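Glycoside hydrolase family 5 (Aspergillus oryzae, PDB 6LA0) acts as a secreted TIM-barrel rutinosidase of glycoside hydrolase family 5, and may also release glucose units from the non-reducing ends of 1,3-beta-glucans. Local coordinates at residues Thr16-Gly21 / Ala322-Ser327; Val83-Leu88 / Ile364-Phe369; Glu187-Pro192 / Thr213-Tyr218; Thr263-Arg268 / Ala277-Asp282; Asn307-Arg312 / Gln349-Asn354. All coordinates share one frame; numbering follows the deposited sequence.

Contact 1 (Thr16-Gly21 / Ala322-Ser327); sequences TFKANG and AMYKYS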
# COMPACT_ATOMS: atom_id res chain seq x y z
N THR A 16 -2.15 20.29 -3.51
CA THR A 16 -2.11 21.13 -2.31
C THR A 16 -2.30 20.35 -1.01
O THR A 16 -1.74 20.74 0.02
CB THR A 16 -3.18 22.24 -2.39
OG1 THR A 16 -4.48 21.65 -2.53
CG2 THR A 16 -2.92 23.15 -3.59
N PHE A 17 -3.06 19.26 -1.04
CA PHE A 17 -3.29 18.45 0.15
C PHE A 17 -2.01 17.71 0.57
O PHE A 17 -1.27 17.20 -0.27
CB PHE A 17 -4.41 17.45 -0.16
CG PHE A 17 -4.80 16.56 0.99
CD1 PHE A 17 -5.60 17.03 2.02
CD2 PHE A 17 -4.40 15.24 1.02
CE1 PHE A 17 -6.00 16.19 3.07
CE2 PHE A 17 -4.79 14.39 2.07
CZ PHE A 17 -5.58 14.88 3.10
N LYS A 18 -1.76 17.66 1.88
CA LYS A 18 -0.68 16.86 2.45
C LYS A 18 -1.21 16.07 3.65
O LYS A 18 -2.08 16.55 4.38
CB LYS A 18 0.49 17.74 2.89
CG LYS A 18 1.10 18.61 1.78
CD LYS A 18 2.27 19.44 2.35
CE LYS A 18 3.51 19.40 1.45
NZ LYS A 18 4.63 20.24 1.98
N ALA A 19 -0.65 14.88 3.88
CA ALA A 19 -1.08 14.11 5.03
C ALA A 19 0.02 13.14 5.46
O ALA A 19 0.84 12.70 4.64
CB ALA A 19 -2.38 13.35 4.74
N ASN A 20 -0.00 12.78 6.74
CA ASN A 20 0.90 11.77 7.30
C ASN A 20 0.09 10.66 7.93
O ASN A 20 -0.88 10.93 8.64
CB ASN A 20 1.84 12.38 8.35
CG ASN A 20 2.77 13.42 7.76
OD1 ASN A 20 3.59 13.12 6.89
ND2 ASN A 20 2.65 14.66 8.23
N GLY A 21 0.46 9.41 7.65
CA GLY A 21 -0.33 8.31 8.18
C GLY A 21 0.38 6.98 8.11
O GLY A 21 1.61 6.91 8.10
N ALA A 322 11.43 14.48 5.54
CA ALA A 322 11.85 14.47 4.14
C ALA A 322 10.67 14.30 3.19
O ALA A 322 10.57 15.00 2.18
CB ALA A 322 12.86 13.34 3.94
N MET A 323 9.78 13.36 3.48
CA MET A 323 8.70 13.12 2.53
C MET A 323 7.65 14.23 2.59
O MET A 323 6.94 14.45 1.60
CB MET A 323 8.08 11.75 2.78
CG MET A 323 9.00 10.56 2.41
SD MET A 323 9.01 9.34 3.71
CE MET A 323 10.33 8.27 3.17
N TYR A 324 7.54 14.93 3.72
CA TYR A 324 6.61 16.05 3.80
C TYR A 324 7.16 17.30 3.12
O TYR A 324 6.39 18.10 2.57
CB TYR A 324 6.29 16.37 5.26
CG TYR A 324 5.02 17.16 5.49
CD1 TYR A 324 3.79 16.52 5.55
CD2 TYR A 324 5.06 18.54 5.69
CE1 TYR A 324 2.62 17.23 5.78
CE2 TYR A 324 3.89 19.27 5.91
CZ TYR A 324 2.68 18.60 5.96
OH TYR A 324 1.51 19.28 6.19
N LYS A 325 8.47 17.47 3.13
CA LYS A 325 9.08 18.65 2.54
C LYS A 325 9.10 18.56 1.02
O LYS A 325 8.78 19.54 0.33
CB LYS A 325 10.50 18.82 3.09
CG LYS A 325 11.17 20.12 2.71
CD LYS A 325 12.32 20.46 3.65
CE LYS A 325 12.91 19.22 4.34
NZ LYS A 325 14.23 19.53 4.98
N TYR A 326 9.48 17.41 0.46
CA TYR A 326 9.62 17.29 -1.00
C TYR A 326 8.37 16.76 -1.69
O TYR A 326 8.27 16.90 -2.88
CB TYR A 326 10.80 16.39 -1.33
CG TYR A 326 12.15 17.01 -1.03
CD1 TYR A 326 12.77 17.87 -1.91
CD2 TYR A 326 12.80 16.73 0.15
CE1 TYR A 326 13.99 18.43 -1.63
CE2 TYR A 326 14.04 17.26 0.44
CZ TYR A 326 14.64 18.14 -0.45
OH TYR A 326 15.84 18.68 -0.15
N SER A 327 7.46 16.18 -0.92
CA SER A 327 6.27 15.53 -1.52
C SER A 327 4.98 15.88 -0.76
O SER A 327 4.97 16.88 -0.09
CB SER A 327 6.58 14.07 -1.84
OG SER A 327 6.17 13.14 -0.84
O HOH W 1 6.17 19.68 -0.88
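Lys18 lays its aliphatic chain obliquely over one face of the Tyr324 ring, with its CD 3.7 Å above the ring plane and offset toward the rim, a CH-pi contact. The chain runs extended to CD and bends there (chi3 133°), carrying CE to 3.3 Å from Ser327 O. Its NZ then donates to Tyr324 O at 2.8 Å, nearly in line with that carbonyl, and lies 4.5 Å from the Tyr324 ring centroid as an off-centre cation-pi partner. Lysine suits the place: its methylenes cover an aromatic ring while its ammonium, probably charged, meets a carbonyl at the C-terminal, partly negative end of the helix. Water 1 donates to Lys325 O and Ser327 O and receives a weak bond from Lys18 NZ. Asn20 crosses Tyr324 at about a right angle, its ND2 3.5 Å from Tyr324 CD1, and Phe369 also meets the ring. The contact thus ties the C-terminal turn of helix 312-326 to the start of barrel strand 19-23, which pairs with strands 87-92 and 329-332.

Contact 2 (Val83-Leu88 / Ile364-Phe369); sequences VGVGVL and IDLTRF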
# COMPACT_ATOMS: atom_id res chain seq x y z
N VAL A 83 -1.97 10.61 17.94
CA VAL A 83 -0.75 11.31 17.54
C VAL A 83 -0.95 12.09 16.24
O VAL A 83 0.02 12.66 15.71
CB VAL A 83 0.45 10.35 17.42
CG1 VAL A 83 0.92 9.91 18.81
CG2 VAL A 83 0.11 9.16 16.55
N GLY A 84 -2.17 12.15 15.73
CA GLY A 84 -2.48 13.02 14.61
C GLY A 84 -2.39 12.38 13.24
O GLY A 84 -2.21 13.10 12.25
N VAL A 85 -2.50 11.06 13.15
CA VAL A 85 -2.57 10.41 11.84
C VAL A 85 -3.74 10.98 11.06
O VAL A 85 -4.87 11.06 11.57
CB VAL A 85 -2.67 8.89 11.99
CG1 VAL A 85 -3.18 8.26 10.70
CG2 VAL A 85 -1.32 8.32 12.37
N GLY A 86 -3.48 11.39 9.81
CA GLY A 86 -4.51 11.99 8.99
C GLY A 86 -4.88 11.23 7.73
O GLY A 86 -5.75 11.68 6.99
N VAL A 87 -4.23 10.09 7.47
CA VAL A 87 -4.49 9.31 6.27
C VAL A 87 -4.23 7.84 6.56
O VAL A 87 -3.26 7.48 7.24
CB VAL A 87 -3.65 9.82 5.07
CG1 VAL A 87 -2.17 9.74 5.38
CG2 VAL A 87 -3.96 8.99 3.83
N LEU A 88 -5.11 6.98 6.05
CA LEU A 88 -4.97 5.53 6.15
C LEU A 88 -4.92 4.97 4.74
O LEU A 88 -5.83 5.20 3.94
CB LEU A 88 -6.13 4.90 6.93
CG LEU A 88 -6.35 5.33 8.38
CD1 LEU A 88 -7.65 4.75 8.91
CD2 LEU A 88 -5.17 4.93 9.26
N ILE A 364 6.21 9.99 18.12
CA ILE A 364 5.38 10.53 17.04
C ILE A 364 4.52 11.67 17.58
O ILE A 364 3.77 11.50 18.55
CB ILE A 364 4.48 9.45 16.41
CG1 ILE A 364 5.32 8.26 15.91
CG2 ILE A 364 3.64 10.06 15.27
CD1 ILE A 364 6.56 8.65 15.11
N ASP A 365 4.58 12.82 16.90
CA ASP A 365 3.62 13.92 17.09
C ASP A 365 3.42 14.55 15.72
O ASP A 365 4.14 15.48 15.32
CB ASP A 365 4.11 14.93 18.12
CG ASP A 365 3.27 16.20 18.13
OD1 ASP A 365 2.10 16.18 17.70
OD2 ASP A 365 3.80 17.25 18.56
N LEU A 366 2.43 14.05 14.98
CA LEU A 366 2.25 14.54 13.62
C LEU A 366 1.62 15.92 13.57
O LEU A 366 1.59 16.53 12.50
CB LEU A 366 1.40 13.56 12.81
CG LEU A 366 2.08 12.19 12.67
CD1 LEU A 366 1.18 11.22 11.92
CD2 LEU A 366 3.41 12.36 11.94
N THR A 367 1.13 16.44 14.70
CA THR A 367 0.60 17.80 14.70
C THR A 367 1.68 18.85 14.52
O THR A 367 1.35 20.02 14.28
CB THR A 367 -0.19 18.08 15.98
OG1 THR A 367 0.73 18.25 17.08
CG2 THR A 367 -1.15 16.93 16.29
N ARG A 368 2.96 18.48 14.63
CA ARG A 368 4.02 19.46 14.42
C ARG A 368 4.11 19.91 12.97
O ARG A 368 4.79 20.90 12.69
CB ARG A 368 5.37 18.91 14.89
CG ARG A 368 5.94 17.75 14.08
CD ARG A 368 7.14 17.11 14.80
NE ARG A 368 7.65 15.90 14.15
CZ ARG A 368 8.46 15.89 13.10
NH1 ARG A 368 8.85 17.04 12.56
NH2 ARG A 368 8.90 14.75 12.59
N PHE A 369 3.46 19.21 12.04
CA PHE A 369 3.52 19.58 10.64
C PHE A 369 2.40 20.55 10.29
O PHE A 369 2.52 21.33 9.34
CB PHE A 369 3.43 18.35 9.74
CG PHE A 369 4.60 17.41 9.86
CD1 PHE A 369 5.78 17.66 9.19
CD2 PHE A 369 4.51 16.26 10.63
CE1 PHE A 369 6.85 16.80 9.28
CE2 PHE A 369 5.58 15.39 10.73
CZ PHE A 369 6.75 15.66 10.05
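Val83 CA is 5.1 Å from Asp365 CA, and Gly84 CA the same from Leu366 CA, and Leu366 N donates to Val83 O at 2.9 Å. Gly84 is the C-prime residue of a Schellman motif that closes helix 74-81 of the TIM barrel, before the chain turns into strand 87-92. Its positive phi (94°) suits glycine, as does the closeness of the Leu366 and Thr367 side chains. On the Val83 side, CB packs 3.9 Å from Ile364 CG2, the two branched side chains crossing at a slant, while Val83 CG1 rests on the Ile364 carbonyl. Further along, Val85 and Leu366 lie side by side and point the same way: Leu366 CD1 sits 3.8 Å from Val85 CA and also touches Val85 CG2. Leucine suits this buried place, where Leu320 of helix 312-326 and Asn20 also touch it. Segment 364-369 thus packs beside the chain that leads into strand 87-92, at the end of the barrel where that strand begins. Its 3-10 turn, residues 366-368, is preceded by Asp365, whose OD1 accepts from Thr367 OG1 at 2.6 Å through its syn lone pair.

Contact 3 (Glu187-Pro192 / Thr213-Tyr218); sequences EPMNEP and TWVLKY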
# COMPACT_ATOMS: atom_id res chain seq x y z
N GLU A 187 -6.82 3.77 -5.54
CA GLU A 187 -5.54 3.29 -6.05
C GLU A 187 -5.74 1.93 -6.73
O GLU A 187 -5.83 0.90 -6.04
CB GLU A 187 -4.50 3.19 -4.91
CG GLU A 187 -3.11 2.71 -5.37
CD GLU A 187 -2.00 2.99 -4.35
OE1 GLU A 187 -2.27 2.91 -3.13
OE2 GLU A 187 -0.87 3.31 -4.77
N PRO A 188 -5.79 1.88 -8.06
CA PRO A 188 -6.27 0.69 -8.77
C PRO A 188 -5.24 -0.41 -9.01
O PRO A 188 -5.59 -1.42 -9.61
CB PRO A 188 -6.75 1.28 -10.10
CG PRO A 188 -5.78 2.43 -10.34
CD PRO A 188 -5.54 3.02 -8.97
N MET A 189 -3.99 -0.26 -8.54
CA MET A 189 -3.02 -1.35 -8.62
C MET A 189 -1.86 -1.02 -7.68
O MET A 189 -1.78 0.08 -7.12
CB MET A 189 -2.52 -1.56 -10.05
CG MET A 189 -1.54 -0.49 -10.52
SD MET A 189 -1.45 -0.27 -12.31
CE MET A 189 -1.02 -1.90 -12.88
N ASN A 190 -0.95 -1.98 -7.54
CA ASN A 190 0.19 -1.85 -6.63
C ASN A 190 1.36 -2.65 -7.17
O ASN A 190 1.21 -3.84 -7.46
CB ASN A 190 -0.17 -2.33 -5.22
CG ASN A 190 1.01 -2.28 -4.27
OD1 ASN A 190 1.38 -1.22 -3.77
ND2 ASN A 190 1.62 -3.43 -4.03
N GLU A 191 2.51 -1.99 -7.30
CA GLU A 191 3.80 -2.56 -7.70
C GLU A 191 3.73 -3.57 -8.86
O GLU A 191 4.19 -4.71 -8.71
CB GLU A 191 4.51 -3.16 -6.49
CG GLU A 191 4.84 -2.12 -5.43
CD GLU A 191 5.62 -2.67 -4.24
OE1 GLU A 191 5.83 -3.91 -4.20
OE2 GLU A 191 6.03 -1.87 -3.36
N PRO A 192 3.25 -3.16 -10.04
CA PRO A 192 3.31 -4.06 -11.20
C PRO A 192 4.74 -4.20 -11.71
O PRO A 192 5.40 -3.21 -12.01
CB PRO A 192 2.40 -3.37 -12.23
CG PRO A 192 2.53 -1.91 -11.88
CD PRO A 192 2.57 -1.89 -10.37
N THR A 213 3.40 -0.65 -21.48
CA THR A 213 2.29 -0.25 -22.35
C THR A 213 0.97 -0.83 -21.85
O THR A 213 -0.07 -0.16 -21.88
CB THR A 213 2.56 -0.69 -23.79
OG1 THR A 213 2.60 -2.12 -23.87
CG2 THR A 213 3.90 -0.13 -24.26
N TRP A 214 1.00 -2.06 -21.33
CA TRP A 214 -0.22 -2.64 -20.77
C TRP A 214 -0.63 -1.90 -19.50
O TRP A 214 -1.82 -1.63 -19.29
CB TRP A 214 -0.03 -4.13 -20.49
CG TRP A 214 -1.34 -4.86 -20.31
CD1 TRP A 214 -1.88 -5.31 -19.13
CD2 TRP A 214 -2.28 -5.22 -21.34
NE1 TRP A 214 -3.10 -5.90 -19.36
CE2 TRP A 214 -3.37 -5.87 -20.71
CE3 TRP A 214 -2.31 -5.05 -22.73
CZ2 TRP A 214 -4.47 -6.36 -21.42
CZ3 TRP A 214 -3.42 -5.53 -23.44
CH2 TRP A 214 -4.48 -6.18 -22.78
N VAL A 215 0.34 -1.55 -18.64
CA VAL A 215 0.03 -0.79 -17.43
C VAL A 215 -0.61 0.55 -17.80
O VAL A 215 -1.61 0.97 -17.19
CB VAL A 215 1.29 -0.60 -16.58
CG1 VAL A 215 1.02 0.30 -15.38
CG2 VAL A 215 1.80 -1.95 -16.12
N LEU A 216 -0.03 1.26 -18.78
CA LEU A 216 -0.61 2.52 -19.24
C LEU A 216 -2.02 2.33 -19.78
O LEU A 216 -2.92 3.12 -19.48
CB LEU A 216 0.28 3.15 -20.32
CG LEU A 216 -0.09 4.57 -20.74
CD1 LEU A 216 0.27 5.57 -19.64
CD2 LEU A 216 0.58 4.95 -22.06
N LYS A 217 -2.23 1.31 -20.61
CA LYS A 217 -3.60 1.02 -21.05
C LYS A 217 -4.55 0.93 -19.86
O LYS A 217 -5.62 1.56 -19.85
CB LYS A 217 -3.63 -0.27 -21.87
CG LYS A 217 -5.03 -0.77 -22.23
CD LYS A 217 -4.93 -2.10 -22.97
CE LYS A 217 -6.26 -2.84 -22.99
NZ LYS A 217 -7.17 -2.29 -24.05
N TYR A 218 -4.15 0.18 -18.82
CA TYR A 218 -4.99 0.02 -17.63
C TYR A 218 -5.24 1.35 -16.92
O TYR A 218 -6.37 1.69 -16.59
CB TYR A 218 -4.35 -0.97 -16.66
CG TYR A 218 -5.13 -1.19 -15.36
CD1 TYR A 218 -6.43 -1.70 -15.38
CD2 TYR A 218 -4.55 -0.92 -14.12
CE1 TYR A 218 -7.15 -1.91 -14.20
CE2 TYR A 218 -5.25 -1.15 -12.93
CZ TYR A 218 -6.55 -1.65 -12.98
OH TYR A 218 -7.26 -1.86 -11.82
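Met189 and Tyr218 slide past each other in opposite directions, a Met-aromatic contact in which the sulfur lies at the ring edge: Met189 SD is 4.9 Å from the Tyr218 ring centroid, 83° off the normal, and 3.6 Å from Tyr218 CD2. This joins helix 209-229 to the loop after strand 184-187 of the TIM barrel, a loop holding the Asn-Glu-Pro sequence characteristic of the family (Asn190 to Pro192). Tyr218 CG is anti to the backbone N (chi1 179°), which sends CG out from the helix toward the loop. The bend of Met189 at chi3 (-57°) lets one unbranched side chain touch the ring edge with SD and Val215 CG1 with CE, at 3.9 Å. The other valine methyl, CG2, faces Pro192 CB at 4.2 Å. Trp154 meets Tyr218 edge-to-face, and Ile168 of helix 158-176 also touches it. Tyrosine suits this buried place because its hydroxyl satisfies a loop carbonyl: Tyr218 OH donates to Pro188 O at 2.8 Å, tilted out of the carbonyl plane.

Contact 4 (Thr263-Arg268 / Ala277-Asp282); sequences TYYFER and ARLYAD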
# COMPACT_ATOMS: atom_id res chain seq x y z
N THR A 263 9.57 3.57 -0.99
CA THR A 263 10.99 3.74 -0.71
C THR A 263 11.38 2.88 0.48
O THR A 263 10.90 3.13 1.59
CB THR A 263 11.33 5.21 -0.43
OG1 THR A 263 10.85 6.03 -1.50
CG2 THR A 263 12.85 5.38 -0.28
N TYR A 264 12.25 1.89 0.25
CA TYR A 264 12.73 0.99 1.29
C TYR A 264 14.26 0.93 1.29
O TYR A 264 14.92 1.29 0.30
CB TYR A 264 12.17 -0.41 1.10
CG TYR A 264 10.69 -0.55 1.40
CD1 TYR A 264 10.23 -0.46 2.71
CD2 TYR A 264 9.77 -0.79 0.39
CE1 TYR A 264 8.87 -0.62 3.01
CE2 TYR A 264 8.40 -0.94 0.67
CZ TYR A 264 7.95 -0.85 1.98
OH TYR A 264 6.61 -1.01 2.28
N TYR A 265 14.81 0.42 2.40
CA TYR A 265 16.25 0.42 2.63
C TYR A 265 16.81 -0.90 3.15
O TYR A 265 18.02 -0.98 3.41
CB TYR A 265 16.63 1.54 3.61
CG TYR A 265 16.20 2.91 3.13
CD1 TYR A 265 17.05 3.67 2.33
CD2 TYR A 265 14.96 3.44 3.46
CE1 TYR A 265 16.67 4.91 1.86
CE2 TYR A 265 14.57 4.70 2.99
CZ TYR A 265 15.44 5.43 2.19
OH TYR A 265 15.09 6.67 1.71
N PHE A 266 15.98 -1.94 3.30
CA PHE A 266 16.45 -3.17 3.93
C PHE A 266 17.34 -4.01 3.01
O PHE A 266 17.99 -4.94 3.49
CB PHE A 266 15.27 -4.00 4.44
CG PHE A 266 14.25 -4.33 3.38
CD1 PHE A 266 14.34 -5.50 2.64
CD2 PHE A 266 13.19 -3.46 3.13
CE1 PHE A 266 13.38 -5.81 1.67
CE2 PHE A 266 12.23 -3.76 2.14
CZ PHE A 266 12.33 -4.94 1.41
N GLU A 267 17.41 -3.72 1.71
CA GLU A 267 18.38 -4.38 0.84
C GLU A 267 19.36 -3.40 0.20
O GLU A 267 20.02 -3.74 -0.79
CB GLU A 267 17.67 -5.21 -0.24
CG GLU A 267 16.31 -4.69 -0.66
CD GLU A 267 15.51 -5.72 -1.46
OE1 GLU A 267 14.50 -5.34 -2.09
OE2 GLU A 267 15.91 -6.91 -1.44
N ARG A 268 19.50 -2.20 0.76
CA ARG A 268 20.48 -1.23 0.28
C ARG A 268 21.61 -1.04 1.28
O ARG A 268 21.39 -1.08 2.50
CB ARG A 268 19.81 0.10 -0.02
CG ARG A 268 19.06 0.08 -1.35
CD ARG A 268 17.94 1.10 -1.36
NE ARG A 268 18.45 2.46 -1.45
CZ ARG A 268 17.69 3.54 -1.31
NH1 ARG A 268 16.38 3.43 -1.08
NH2 ARG A 268 18.25 4.73 -1.40
N ALA A 277 20.61 10.94 5.66
CA ALA A 277 21.10 11.46 4.38
C ALA A 277 20.41 10.77 3.21
O ALA A 277 20.01 11.43 2.24
CB ALA A 277 22.62 11.30 4.29
N ARG A 278 20.23 9.45 3.30
CA ARG A 278 19.58 8.73 2.20
C ARG A 278 18.11 9.07 2.10
O ARG A 278 17.57 9.18 0.99
CB ARG A 278 19.75 7.22 2.38
CG ARG A 278 19.99 6.48 1.07
CD ARG A 278 21.31 6.93 0.43
NE ARG A 278 22.48 6.45 1.15
CZ ARG A 278 23.06 5.26 0.95
NH1 ARG A 278 22.56 4.42 0.05
NH2 ARG A 278 24.13 4.92 1.66
N LEU A 279 17.42 9.20 3.24
CA LEU A 279 16.02 9.58 3.23
C LEU A 279 15.81 10.91 2.53
O LEU A 279 14.86 11.08 1.75
CB LEU A 279 15.47 9.65 4.66
CG LEU A 279 15.32 8.33 5.43
CD1 LEU A 279 15.27 8.55 6.97
CD2 LEU A 279 14.07 7.57 4.96
N TYR A 280 16.70 11.88 2.80
CA TYR A 280 16.52 13.20 2.21
C TYR A 280 16.87 13.19 0.73
O TYR A 280 16.17 13.81 -0.08
CB TYR A 280 17.36 14.23 2.96
CG TYR A 280 16.74 14.71 4.26
CD1 TYR A 280 15.85 15.77 4.29
CD2 TYR A 280 17.06 14.10 5.47
CE1 TYR A 280 15.28 16.21 5.48
CE2 TYR A 280 16.50 14.54 6.66
CZ TYR A 280 15.60 15.58 6.66
OH TYR A 280 15.06 16.02 7.86
N ALA A 281 17.94 12.47 0.36
CA ALA A 281 18.31 12.36 -1.05
C ALA A 281 17.18 11.73 -1.86
O ALA A 281 16.83 12.22 -2.94
CB ALA A 281 19.59 11.54 -1.20
N ASP A 282 16.60 10.64 -1.33
CA ASP A 282 15.58 9.90 -2.07
C ASP A 282 14.32 10.73 -2.25
O ASP A 282 13.70 10.73 -3.33
CB ASP A 282 15.24 8.60 -1.33
CG ASP A 282 16.31 7.53 -1.50
OD1 ASP A 282 17.11 7.61 -2.46
OD2 ASP A 282 16.37 6.61 -0.66
O HOH W 2 12.96 8.83 1.27
O HOH W 3 20.60 4.29 -1.91
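Asp282 OD2 takes two strong bonds, one on each lone pair: Tyr265 OH donates at 2.7 Å to the anti side of Asp282 OD2, and Arg268 NH2 at 2.8 Å to its syn side. The second is a salt bridge, 157° at the hydrogen and close to the guanidinium plane; weak bonds from Arg268 NH1 to OD2 and from NH2 to OD1 supplement it. The site lies within the beta-alpha-beta unit of strand 257-265, helix 275-285 and strand 294-303, linking the first strand's end and its type I turn (Tyr265 to Arg268) to the helix. Arg268 bends at chi3 (72°), turning NE back; its NH1 also donates to Tyr264 O, and Tyr265 CD1 lies 3.5 Å above the rim of one face of the Arg268 guanidinium. Outward, Arg278 CG approaches the Tyr265 ring edge, 3.8 Å from CE1. Tyrosine suits the place because its ring packs on leucine while its hydroxyl reaches the carboxylate: Leu279 CD2 lies 3.5 Å from Tyr265 CE2, and water 2 donates to Tyr265 OH at 3.1 Å.

Contact 5 (Asn307-Arg312 / Gln349-Asn354); sequences NSFALR and QADYWN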
# COMPACT_ATOMS: atom_id res chain seq x y z
N ASN A 307 21.60 -2.13 12.13
CA ASN A 307 20.37 -1.53 12.64
C ASN A 307 20.52 -1.18 14.11
O ASN A 307 21.10 -1.94 14.90
CB ASN A 307 19.20 -2.49 12.46
CG ASN A 307 18.73 -2.57 11.03
OD1 ASN A 307 17.98 -1.70 10.56
ND2 ASN A 307 19.17 -3.60 10.32
N SER A 308 19.96 -0.03 14.50
CA SER A 308 20.16 0.51 15.84
C SER A 308 18.81 0.83 16.49
O SER A 308 18.05 1.63 15.95
CB SER A 308 21.03 1.77 15.78
OG SER A 308 20.71 2.64 16.84
N PHE A 309 18.54 0.21 17.64
CA PHE A 309 17.38 0.59 18.45
C PHE A 309 17.38 2.09 18.75
O PHE A 309 16.35 2.76 18.63
CB PHE A 309 17.38 -0.16 19.80
CG PHE A 309 17.19 -1.65 19.73
CD1 PHE A 309 16.26 -2.24 18.88
CD2 PHE A 309 17.88 -2.48 20.63
CE1 PHE A 309 16.07 -3.63 18.88
CE2 PHE A 309 17.70 -3.85 20.63
CZ PHE A 309 16.78 -4.43 19.75
N ALA A 310 18.53 2.61 19.21
CA ALA A 310 18.59 3.98 19.72
C ALA A 310 18.23 5.01 18.66
O ALA A 310 17.65 6.05 18.99
CB ALA A 310 19.99 4.28 20.28
N LEU A 311 18.56 4.76 17.40
CA LEU A 311 18.33 5.76 16.37
C LEU A 311 16.95 5.68 15.74
O LEU A 311 16.68 6.42 14.78
CB LEU A 311 19.41 5.67 15.29
CG LEU A 311 20.81 6.16 15.71
CD1 LEU A 311 21.83 5.92 14.60
CD2 LEU A 311 20.76 7.63 16.11
N ARG A 312 16.05 4.82 16.24
CA ARG A 312 14.75 4.68 15.60
C ARG A 312 13.95 5.97 15.64
O ARG A 312 13.30 6.34 14.65
CB ARG A 312 13.95 3.55 16.25
CG ARG A 312 14.53 2.18 15.99
CD ARG A 312 13.76 1.09 16.74
NE ARG A 312 13.93 1.18 18.19
CZ ARG A 312 13.29 0.39 19.05
NH1 ARG A 312 12.47 -0.55 18.61
NH2 ARG A 312 13.49 0.54 20.36
N GLN A 349 12.84 -7.66 12.79
CA GLN A 349 12.05 -6.72 12.00
C GLN A 349 10.95 -6.08 12.84
O GLN A 349 10.57 -4.93 12.59
CB GLN A 349 11.44 -7.43 10.78
CG GLN A 349 12.47 -7.92 9.77
CD GLN A 349 11.85 -8.29 8.43
OE1 GLN A 349 10.99 -9.17 8.36
NE2 GLN A 349 12.28 -7.62 7.36
N ALA A 350 10.44 -6.78 13.86
CA ALA A 350 9.34 -6.23 14.64
C ALA A 350 9.75 -5.00 15.44
O ALA A 350 8.87 -4.23 15.85
CB ALA A 350 8.76 -7.28 15.59
N ASP A 351 11.05 -4.78 15.63
CA ASP A 351 11.51 -3.58 16.29
C ASP A 351 11.57 -2.37 15.36
O ASP A 351 11.65 -1.23 15.84
CB ASP A 351 12.89 -3.85 16.93
CG ASP A 351 12.87 -5.04 17.92
OD1 ASP A 351 12.14 -4.93 18.92
OD2 ASP A 351 13.55 -6.07 17.68
N TYR A 352 11.46 -2.57 14.04
CA TYR A 352 11.62 -1.49 13.06
C TYR A 352 10.42 -1.26 12.16
O TYR A 352 10.31 -0.17 11.58
CB TYR A 352 12.86 -1.74 12.19
CG TYR A 352 14.10 -1.87 13.03
CD1 TYR A 352 14.86 -0.75 13.34
CD2 TYR A 352 14.49 -3.10 13.55
CE1 TYR A 352 15.98 -0.85 14.13
CE2 TYR A 352 15.63 -3.21 14.36
CZ TYR A 352 16.37 -2.08 14.64
OH TYR A 352 17.49 -2.17 15.43
N TRP A 353 9.52 -2.24 12.02
CA TRP A 353 8.39 -2.12 11.10
C TRP A 353 7.06 -1.89 11.82
O TRP A 353 6.01 -1.88 11.17
CB TRP A 353 8.27 -3.37 10.24
CG TRP A 353 9.39 -3.62 9.30
CD1 TRP A 353 10.62 -4.09 9.60
CD2 TRP A 353 9.35 -3.46 7.87
NE1 TRP A 353 11.37 -4.23 8.46
CE2 TRP A 353 10.62 -3.84 7.38
CE3 TRP A 353 8.38 -3.03 6.96
CZ2 TRP A 353 10.93 -3.81 6.02
CZ3 TRP A 353 8.70 -3.00 5.61
CH2 TRP A 353 9.96 -3.38 5.16
N ASN A 354 7.09 -1.72 13.13
CA ASN A 354 5.90 -1.68 13.96
C ASN A 354 5.68 -0.22 14.33
O ASN A 354 6.35 0.31 15.22
CB ASN A 354 6.09 -2.59 15.18
CG ASN A 354 4.88 -2.65 16.09
OD1 ASN A 354 3.75 -2.49 15.64
ND2 ASN A 354 5.13 -2.88 17.38
O HOH W 4 10.93 -2.69 19.92
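Arg312 reaches the Asp351 carbonyl through a bend (chi3 -68°) that turns NE back toward its own turn. Arg312 NE donates to Phe309 O at 2.9 Å, while Arg312 NH1 donates to Asp351 O at 3.0 Å, in the guanidinium plane. Phe309 CG is anti to the carbonyl carbon (chi1 -66°); Phe309 CD1 stands 4.0 Å above the centre of the Arg312 guanidinium, and CE1 touches Asp351 CG at 3.6 Å, ring and carboxylate nearly perpendicular. Water 4 bridges Arg312 NH1 and Asp351 OD1, 4.4 Å apart, and Asp351 OD2 accepts from Thr348 N. The segments lie in loops after barrel strands 294-303 and 329-332, the first running into helix 312-326 through an ST motif (Leu311 N to Ser308 OG). Tyr352 crosses Arg312 at about a right angle, CE1 3.8 Å from Arg312 CG; tyrosine suits the place because its hydroxyl can still bond Gln346 O. Asn307, whose ND2 bonds Thr303 O, puts CB 3.4 Å from Tyr352 OH and OD1 above the rim of one ring face.

How the contacts relate
Contacts 1 and 2 lie 11 Å apart, centre to centre, and share neighbouring strands: Asn20 O and Gly86 N, 2.9 Å apart, probably form a hydrogen bond. Contact 4 meets contact 1 through packing of adjacent barrel helices, with Lys325 NZ 3.5 Å from Tyr280 CE1. It also meets contact 5, where Tyr264 CE1 is 3.5 Å from Trp353 CZ3. Contacts 2 and 3 lie on opposite sides of the chain's centre, their own centres 30 Å apart. Segments 187-192 and 263-268 lie at the ends of strands, at the barrel end where family 5 enzymes carry their active site; nearest atoms of contacts 3 and 4 are about 5 Å apart.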